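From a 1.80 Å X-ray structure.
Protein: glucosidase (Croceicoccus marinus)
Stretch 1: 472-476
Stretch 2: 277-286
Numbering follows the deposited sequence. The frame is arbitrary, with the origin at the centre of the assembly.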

ATOM      1  N   VAL A 472      -9.221 -20.486 -11.140  1.00 14.91           N
ATOM      2  CA  VAL A 472      -8.548 -19.944  -9.964  1.00 15.57           C
ATOM      3  C   VAL A 472      -7.217 -19.321 -10.370  1.00 18.73           C
ATOM      4  O   VAL A 472      -6.591 -19.714 -11.365  1.00 20.03           O
ATOM      5  CB  VAL A 472      -8.336 -21.009  -8.874  1.00 25.34           C
ATOM      6  CG1 VAL A 472      -9.655 -21.304  -8.195  1.00 25.09           C
ATOM      7  CG2 VAL A 472      -7.741 -22.273  -9.458  1.00 28.30           C
ATOM      8  N   SER A 473      -6.792 -18.327  -9.588  1.00 17.57           N
ATOM      9  CA  SER A 473      -5.584 -17.537  -9.846  1.00 16.36           C
ATOM     10  C   SER A 473      -5.742 -16.683 -11.104  1.00 17.70           C
ATOM     11  O   SER A 473      -4.832 -16.594 -11.936  1.00 20.29           O
ATOM     12  CB  SER A 473      -4.332 -18.416  -9.925  1.00 14.82           C
ATOM     13  OG  SER A 473      -4.204 -19.234  -8.764  1.00 19.43           O
ATOM     14  N   GLY A 474      -6.902 -16.055 -11.241  1.00 14.21           N
ATOM     15  CA  GLY A 474      -7.146 -15.122 -12.326  1.00 12.67           C
ATOM     16  C   GLY A 474      -7.887 -13.905 -11.819  1.00 15.30           C
ATOM     17  O   GLY A 474      -8.620 -13.966 -10.826  1.00 16.08           O
ATOM     18  N   VAL A 475      -7.674 -12.784 -12.510  1.00 12.54           N
ATOM     19  CA  VAL A 475      -8.235 -11.484 -12.162  1.00 11.21           C
ATOM     20  C   VAL A 475      -8.847 -10.879 -13.419  1.00 14.59           C
ATOM     21  O   VAL A 475      -8.215 -10.877 -14.483  1.00 13.09           O
ATOM     22  CB  VAL A 475      -7.164 -10.538 -11.568  1.00 11.69           C
ATOM     23  CG1 VAL A 475      -7.774  -9.180 -11.216  1.00 12.29           C
ATOM     24  CG2 VAL A 475      -6.518 -11.173 -10.334  1.00  8.62           C
ATOM     25  N   GLU A 476     -10.097 -10.441 -13.319  1.00 13.28           N
ATOM     26  CA  GLU A 476     -10.776  -9.854 -14.465  1.00 15.78           C
ATOM     27  C   GLU A 476     -11.466  -8.524 -14.172  1.00 14.04           C
ATOM     28  O   GLU A 476     -12.165  -8.378 -13.169  1.00 14.16           O
ATOM     29  CB  GLU A 476     -11.790 -10.845 -15.044  1.00 16.08           C
ATOM     30  CG  GLU A 476     -12.346 -10.442 -16.401  1.00 17.12           C
ATOM     31  CD  GLU A 476     -12.555 -11.630 -17.320  1.00 21.96           C
ATOM     32  OE1 GLU A 476     -13.706 -12.105 -17.426  1.00 33.31           O
ATOM     33  OE2 GLU A 476     -11.570 -12.089 -17.934  1.00 28.83           O
TER
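Stretch 2, residues 277-286: DFDNAAFLAA

How do the two backbones lie on each other? Stretch 2 is helical from D277 to A286, held by i to i+4 hydrogen bonds such as A282 N to F278 O at 3.1 Å and A285 N to A281 O at 3.1 Å. Stretch 1 begins as loop and becomes a strand at G474. The helix crosses that strand at 49° between their N-to-C directions, and the axes approach to 7.3 Å. The nearest pair of CA atoms is S473 CA and D279 CA, 4.9 Å apart.

How does S473 meet the helix? Its backbone has positive phi and psi (67/44), and its CA-to-CB bond points toward the helix. Small residues meet here: A282 CB packs 3.6 Å from S473 CA and 3.9 Å from G474 N. G474 has no side chain, and a CB at this position would point away from the helix.

Which polar contact ties the loop to the helix? S473, in the m rotamer, donates a hydrogen bond from OG to D279 OD1 at 2.6 Å, a short one. The CA-to-CB bond of D279 points away from stretch 1, but the m rotamer brings its carboxylate back within reach of the hydroxyl. Beside this bond, S473 CB lies at the edge of the F278 ring, near its plane, 3.9 Å from F278 CD1.

How does the strand continue the contact? The CA-to-CB bond of V475 points toward the helix, and its t rotamer places CG2 against A281, A282 and A285. V475 CG2 lies 3.6 Å from A282 CA and 3.7 Å from A281 O. A281, A282 and A285 all direct their CB atoms toward stretch 1, and V475 CG2 packs 3.8 Å from A285 CB and 4.2 Å from A282 CB. E476, one residue on, makes no contact with the helix.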

ATOM      1  N   ASP A 277       3.602 -16.194 -10.198  1.00 17.51           N
ATOM      2  CA  ASP A 277       3.151 -14.862 -10.600  1.00 15.92           C
ATOM      3  C   ASP A 277       1.626 -14.742 -10.529  1.00 15.48           C
ATOM      4  O   ASP A 277       1.090 -13.793  -9.946  1.00 13.37           O
ATOM      5  CB  ASP A 277       3.679 -14.578 -12.011  1.00 16.58           C
ATOM      6  CG  ASP A 277       3.113 -13.303 -12.632  1.00 16.56           C
ATOM      7  OD1 ASP A 277       3.107 -12.249 -11.966  1.00 16.55           O
ATOM      8  OD2 ASP A 277       2.700 -13.356 -13.815  1.00 16.88           O
ATOM      9  N   PHE A 278       0.911 -15.711 -11.100  1.00 13.66           N
ATOM     10  CA  PHE A 278      -0.534 -15.559 -11.238  1.00 17.62           C
ATOM     11  C   PHE A 278      -1.266 -15.805  -9.924  1.00 14.05           C
ATOM     12  O   PHE A 278      -2.314 -15.194  -9.692  1.00 16.04           O
ATOM     13  CB  PHE A 278      -1.064 -16.488 -12.340  1.00 17.73           C
ATOM     14  CG  PHE A 278      -0.383 -17.832 -12.388  1.00 18.54           C
ATOM     15  CD1 PHE A 278      -0.858 -18.890 -11.630  1.00 18.20           C
ATOM     16  CD2 PHE A 278       0.735 -18.031 -13.183  1.00 20.04           C
ATOM     17  CE1 PHE A 278      -0.230 -20.121 -11.661  1.00 23.31           C
ATOM     18  CE2 PHE A 278       1.369 -19.258 -13.220  1.00 22.79           C
ATOM     19  CZ  PHE A 278       0.891 -20.305 -12.460  1.00 22.25           C
ATOM     20  N   ASP A 279      -0.725 -16.671  -9.055  1.00 14.65           N
ATOM     21  CA  ASP A 279      -1.274 -16.833  -7.706  1.00 14.24           C
ATOM     22  C   ASP A 279      -1.201 -15.521  -6.937  1.00 16.05           C
ATOM     23  O   ASP A 279      -2.170 -15.100  -6.287  1.00 12.42           O
ATOM     24  CB  ASP A 279      -0.499 -17.909  -6.939  1.00 17.31           C
ATOM     25  CG  ASP A 279      -0.735 -19.307  -7.465  1.00 18.73           C
ATOM     26  OD1 ASP A 279      -1.639 -19.489  -8.295  1.00 17.88           O
ATOM     27  OD2 ASP A 279      -0.009 -20.224  -7.033  1.00 21.25           O
ATOM     28  N   ASN A 280      -0.038 -14.876  -6.991  1.00 12.33           N
ATOM     29  CA  ASN A 280       0.194 -13.631  -6.271  1.00 10.95           C
ATOM     30  C   ASN A 280      -0.722 -12.526  -6.784  1.00 13.73           C
ATOM     31  O   ASN A 280      -1.292 -11.767  -5.994  1.00 11.61           O
ATOM     32  CB  ASN A 280       1.671 -13.236  -6.424  1.00 12.46           C
ATOM     33  CG  ASN A 280       2.112 -12.162  -5.426  1.00 13.02           C
ATOM     34  OD1 ASN A 280       1.477 -11.116  -5.300  1.00 13.47           O
ATOM     35  ND2 ASN A 280       3.217 -12.418  -4.726  1.00 11.65           N
ATOM     36  N   ALA A 281      -0.873 -12.432  -8.111  1.00 12.17           N
ATOM     37  CA  ALA A 281      -1.782 -11.461  -8.718  1.00 13.29           C
ATOM     38  C   ALA A 281      -3.203 -11.621  -8.189  1.00 13.32           C
ATOM     39  O   ALA A 281      -3.854 -10.640  -7.805  1.00 12.09           O
ATOM     40  CB  ALA A 281      -1.762 -11.630 -10.238  1.00 11.43           C
ATOM     41  N   ALA A 282      -3.704 -12.856  -8.170  1.00 11.25           N
ATOM     42  CA  ALA A 282      -5.056 -13.075  -7.669  1.00 13.89           C
ATOM     43  C   ALA A 282      -5.138 -12.744  -6.186  1.00 12.81           C
ATOM     44  O   ALA A 282      -6.144 -12.192  -5.719  1.00 12.24           O
ATOM     45  CB  ALA A 282      -5.496 -14.516  -7.931  1.00 13.47           C
ATOM     46  N   PHE A 283      -4.084 -13.062  -5.435  1.00 11.05           N
ATOM     47  CA  PHE A 283      -4.057 -12.726  -4.011  1.00 12.58           C
ATOM     48  C   PHE A 283      -4.178 -11.227  -3.804  1.00 11.78           C
ATOM     49  O   PHE A 283      -4.976 -10.764  -2.980  1.00 11.08           O
ATOM     50  CB  PHE A 283      -2.770 -13.249  -3.358  1.00 11.12           C
ATOM     51  CG  PHE A 283      -2.622 -12.873  -1.897  1.00 12.09           C
ATOM     52  CD1 PHE A 283      -2.150 -11.614  -1.518  1.00  9.53           C
ATOM     53  CD2 PHE A 283      -2.950 -13.789  -0.897  1.00 11.30           C
ATOM     54  CE1 PHE A 283      -2.015 -11.280  -0.156  1.00 12.73           C
ATOM     55  CE2 PHE A 283      -2.806 -13.471   0.447  1.00 10.91           C
ATOM     56  CZ  PHE A 283      -2.351 -12.213   0.822  1.00 13.56           C
ATOM     57  N   LEU A 284      -3.359 -10.442  -4.517  1.00 11.53           N
ATOM     58  CA  LEU A 284      -3.332  -9.019  -4.208  1.00 13.68           C
ATOM     59  C   LEU A 284      -4.632  -8.342  -4.636  1.00 10.65           C
ATOM     60  O   LEU A 284      -5.084  -7.407  -3.964  1.00  8.69           O
ATOM     61  CB  LEU A 284      -2.098  -8.359  -4.832  1.00 14.00           C
ATOM     62  CG  LEU A 284      -2.063  -8.016  -6.308  1.00 14.03           C
ATOM     63  CD1 LEU A 284      -2.510  -6.571  -6.500  1.00 16.12           C
ATOM     64  CD2 LEU A 284      -0.640  -8.236  -6.849  1.00 18.05           C
ATOM     65  N   ALA A 285      -5.283  -8.834  -5.696  1.00 12.24           N
ATOM     66  CA  ALA A 285      -6.589  -8.291  -6.052  1.00 10.62           C
ATOM     67  C   ALA A 285      -7.642  -8.654  -5.005  1.00 11.41           C
ATOM     68  O   ALA A 285      -8.440  -7.799  -4.595  1.00 10.18           O
ATOM     69  CB  ALA A 285      -7.002  -8.771  -7.448  1.00 10.58           C
ATOM     70  N   ALA A 286      -7.663  -9.907  -4.547  1.00 11.91           N
ATOM     71  CA  ALA A 286      -8.617 -10.272  -3.500  1.00 10.63           C
ATOM     72  C   ALA A 286      -8.336  -9.514  -2.206  1.00 10.26           C
ATOM     73  O   ALA A 286      -9.269  -9.103  -1.506  1.00 11.39           O
ATOM     74  CB  ALA A 286      -8.594 -11.783  -3.244  1.00 11.47           C
TER